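Local coordinates for stage II sporulation E family protein (Thermanaerovibrio acidaminovorans, PDB 3RNR) that is of unknown function but has the alpha-beta-alpha sandwich of the PP2C family and is probably a protein phosphatase related to sporulation protein SpoIIE, at residues B[109-117]-B[125-135]. Residues are numbered along the deposited sequence; the frame is centred on the assembly and turned at random.
Sequences LDHNVSSEM and VPGPAGEMITS
Asn112, the N-cap residue of helix 113-119, packs its side chain against the carbonyl oxygens of Met132 and Gly130 in the loop 125-135. Its CB sits 3.1 Å from Met132 O, with Gly130 O also close by. CG stands between the backbone N and the carbonyl carbon (chi1 61°), which folds the amide back over the start of the helix. There OD1 accepts from Ser115 N at 2.9 Å, nearly in line with its own C=O. ND2 donates to a water that in turn donates to Glu131 O, joining the two segments. Ser115 OG completes the capping box by accepting from Asn112 N, and it donates to Asp110 O. The next two amides of the first helical turn find acceptors in the second segment: Val113 N bonds Met132 O at 2.9 Å, and Ser114 N meets Gly130 O at 2.9 Å. The first turn's amides are thus met partly by the capping box and partly by carbonyls of the loop. A chi1 of -169° turns Ser114 OG away from its own amide and toward Val125 N, whose nearly straight N-H it accepts at 2.9 Å. Val125 CG2 packs on Met117 CG (3.7 Å), and Val113 CG2 lies beside Met132 CB. At the other end Thr134 N donates to His111 O at 3.1 Å, within a single bridge pairing Asn112 with Ile133. His111 ND1 bonds Gly92 N, and Ser135 OG bonds Glu144 O. The contact joins the start of helix 113-119, which follows strand 103-106, to the loop leading on to strand 146-153, at the periphery of the sandwich.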
# COMPACT_ATOMS: atom_id res chain seq x y z
N LEU B 109 21.16 -7.89 3.46
CA LEU B 109 22.49 -7.31 3.39
C LEU B 109 22.36 -5.94 2.75
O LEU B 109 21.54 -5.76 1.85
CB LEU B 109 23.41 -8.18 2.53
CG LEU B 109 24.91 -7.92 2.71
CD1 LEU B 109 25.37 -8.48 4.04
CD2 LEU B 109 25.70 -8.53 1.57
N ASP B 110 23.16 -4.99 3.22
CA ASP B 110 23.26 -3.67 2.59
C ASP B 110 24.07 -3.77 1.31
O ASP B 110 25.02 -4.54 1.25
CB ASP B 110 24.04 -2.72 3.50
CG ASP B 110 23.23 -2.24 4.68
OD1 ASP B 110 21.99 -2.18 4.57
OD2 ASP B 110 23.85 -1.91 5.71
N HIS B 111 23.73 -2.98 0.29
CA HIS B 111 24.66 -2.85 -0.82
C HIS B 111 25.39 -1.53 -0.72
O HIS B 111 24.89 -0.49 -1.15
CB HIS B 111 23.90 -2.94 -2.14
CG HIS B 111 23.08 -4.19 -2.25
ND1 HIS B 111 21.71 -4.18 -2.25
CD2 HIS B 111 23.45 -5.49 -2.30
CE1 HIS B 111 21.26 -5.42 -2.33
NE2 HIS B 111 22.30 -6.24 -2.36
N ASN B 112 26.64 -1.60 -0.29
CA ASN B 112 27.47 -0.42 -0.16
C ASN B 112 28.92 -0.81 -0.27
O ASN B 112 29.24 -2.00 -0.29
CB ASN B 112 27.15 0.42 1.09
CG ASN B 112 27.35 -0.32 2.39
OD1 ASN B 112 28.17 -1.23 2.49
ND2 ASN B 112 26.60 0.09 3.41
N VAL B 113 29.80 0.18 -0.43
CA VAL B 113 31.22 -0.10 -0.64
C VAL B 113 31.79 -0.97 0.46
O VAL B 113 32.53 -1.91 0.19
CB VAL B 113 32.03 1.21 -0.78
CG1 VAL B 113 33.53 0.95 -0.65
CG2 VAL B 113 31.71 1.87 -2.10
N SER B 114 31.46 -0.69 1.71
CA SER B 114 31.96 -1.55 2.78
C SER B 114 31.55 -3.02 2.58
O SER B 114 32.37 -3.93 2.68
CB SER B 114 31.46 -1.08 4.15
OG SER B 114 32.17 -1.77 5.17
N SER B 115 30.27 -3.27 2.31
CA SER B 115 29.85 -4.67 2.21
C SER B 115 30.43 -5.30 0.94
O SER B 115 30.78 -6.47 0.91
CB SER B 115 28.32 -4.82 2.28
OG SER B 115 27.71 -4.32 1.10
N GLU B 116 30.57 -4.50 -0.11
CA GLU B 116 31.19 -4.99 -1.33
C GLU B 116 32.64 -5.49 -1.09
O GLU B 116 33.01 -6.57 -1.54
CB GLU B 116 31.16 -3.91 -2.41
CG GLU B 116 31.50 -4.43 -3.80
CD GLU B 116 31.69 -3.31 -4.79
OE1 GLU B 116 31.99 -2.18 -4.37
OE2 GLU B 116 31.53 -3.55 -5.99
N MSE B 117 33.44 -4.71 -0.37
CA MSE B 117 34.81 -5.17 -0.06
C MSE B 117 34.78 -6.44 0.80
O MSE B 117 35.55 -7.37 0.57
CB MSE B 117 35.62 -4.08 0.67
CG MSE B 117 35.70 -2.76 -0.07
SE MSE B 117 36.62 -2.94 -1.81
CE MSE B 117 35.08 -3.25 -2.99
N VAL B 125 34.97 -1.06 5.29
CA VAL B 125 35.31 0.34 5.09
C VAL B 125 34.40 1.17 6.00
O VAL B 125 33.31 1.57 5.60
CB VAL B 125 35.05 0.74 3.61
CG1 VAL B 125 35.55 2.16 3.35
CG2 VAL B 125 35.72 -0.25 2.66
N PRO B 126 34.84 1.41 7.25
CA PRO B 126 33.98 2.08 8.24
C PRO B 126 33.64 3.52 7.85
O PRO B 126 34.38 4.14 7.09
CB PRO B 126 34.83 2.09 9.51
CG PRO B 126 35.81 0.97 9.31
CD PRO B 126 36.13 1.01 7.84
N GLY B 127 32.54 4.03 8.39
CA GLY B 127 32.18 5.42 8.21
C GLY B 127 31.54 5.72 6.87
O GLY B 127 31.34 4.82 6.05
N PRO B 128 31.22 7.00 6.63
CA PRO B 128 30.60 7.54 5.41
C PRO B 128 31.25 7.04 4.10
O PRO B 128 30.54 6.74 3.14
CB PRO B 128 30.83 9.05 5.54
CG PRO B 128 30.95 9.31 7.03
CD PRO B 128 31.37 8.01 7.70
N ALA B 129 32.57 6.94 4.05
CA ALA B 129 33.23 6.42 2.84
C ALA B 129 32.69 5.04 2.39
O ALA B 129 32.49 4.78 1.21
CB ALA B 129 34.75 6.34 3.09
N GLY B 130 32.48 4.15 3.35
CA GLY B 130 32.01 2.80 3.07
C GLY B 130 30.51 2.73 2.87
O GLY B 130 29.98 1.69 2.51
N GLU B 131 29.83 3.85 3.09
CA GLU B 131 28.38 3.91 2.96
C GLU B 131 27.87 4.20 1.55
O GLU B 131 26.67 4.12 1.29
CB GLU B 131 27.80 4.95 3.93
CG GLU B 131 27.72 4.44 5.36
CD GLU B 131 27.29 5.53 6.33
OE1 GLU B 131 27.27 6.71 5.94
OE2 GLU B 131 26.97 5.19 7.49
N MSE B 132 28.79 4.52 0.64
CA MSE B 132 28.43 4.74 -0.75
C MSE B 132 27.65 3.54 -1.26
O MSE B 132 28.10 2.41 -1.13
CB MSE B 132 29.68 4.92 -1.60
CG MSE B 132 30.31 6.29 -1.50
SE MSE B 132 29.19 7.72 -2.22
CE MSE B 132 28.81 6.96 -3.97
N ILE B 133 26.48 3.79 -1.84
CA ILE B 133 25.61 2.72 -2.34
C ILE B 133 26.12 2.10 -3.62
O ILE B 133 26.46 2.80 -4.57
CB ILE B 133 24.20 3.25 -2.62
CG1 ILE B 133 23.61 3.87 -1.36
CG2 ILE B 133 23.29 2.11 -3.15
CD1 ILE B 133 23.57 2.94 -0.23
N THR B 134 26.26 0.78 -3.61
CA THR B 134 26.69 0.05 -4.81
C THR B 134 25.61 -0.61 -5.66
O THR B 134 25.89 -1.10 -6.76
CB THR B 134 27.71 -1.01 -4.42
OG1 THR B 134 27.09 -1.91 -3.50
CG2 THR B 134 28.90 -0.35 -3.72
N SER B 135 24.38 -0.67 -5.14
CA SER B 135 23.27 -1.24 -5.90
C SER B 135 22.01 -0.44 -5.57
O SER B 135 21.75 -0.19 -4.40
CB SER B 135 23.09 -2.72 -5.56
OG SER B 135 22.19 -3.32 -6.48
O HOH W 1 24.94 2.67 2.88
O HOH W 2 27.73 -4.70 -1.77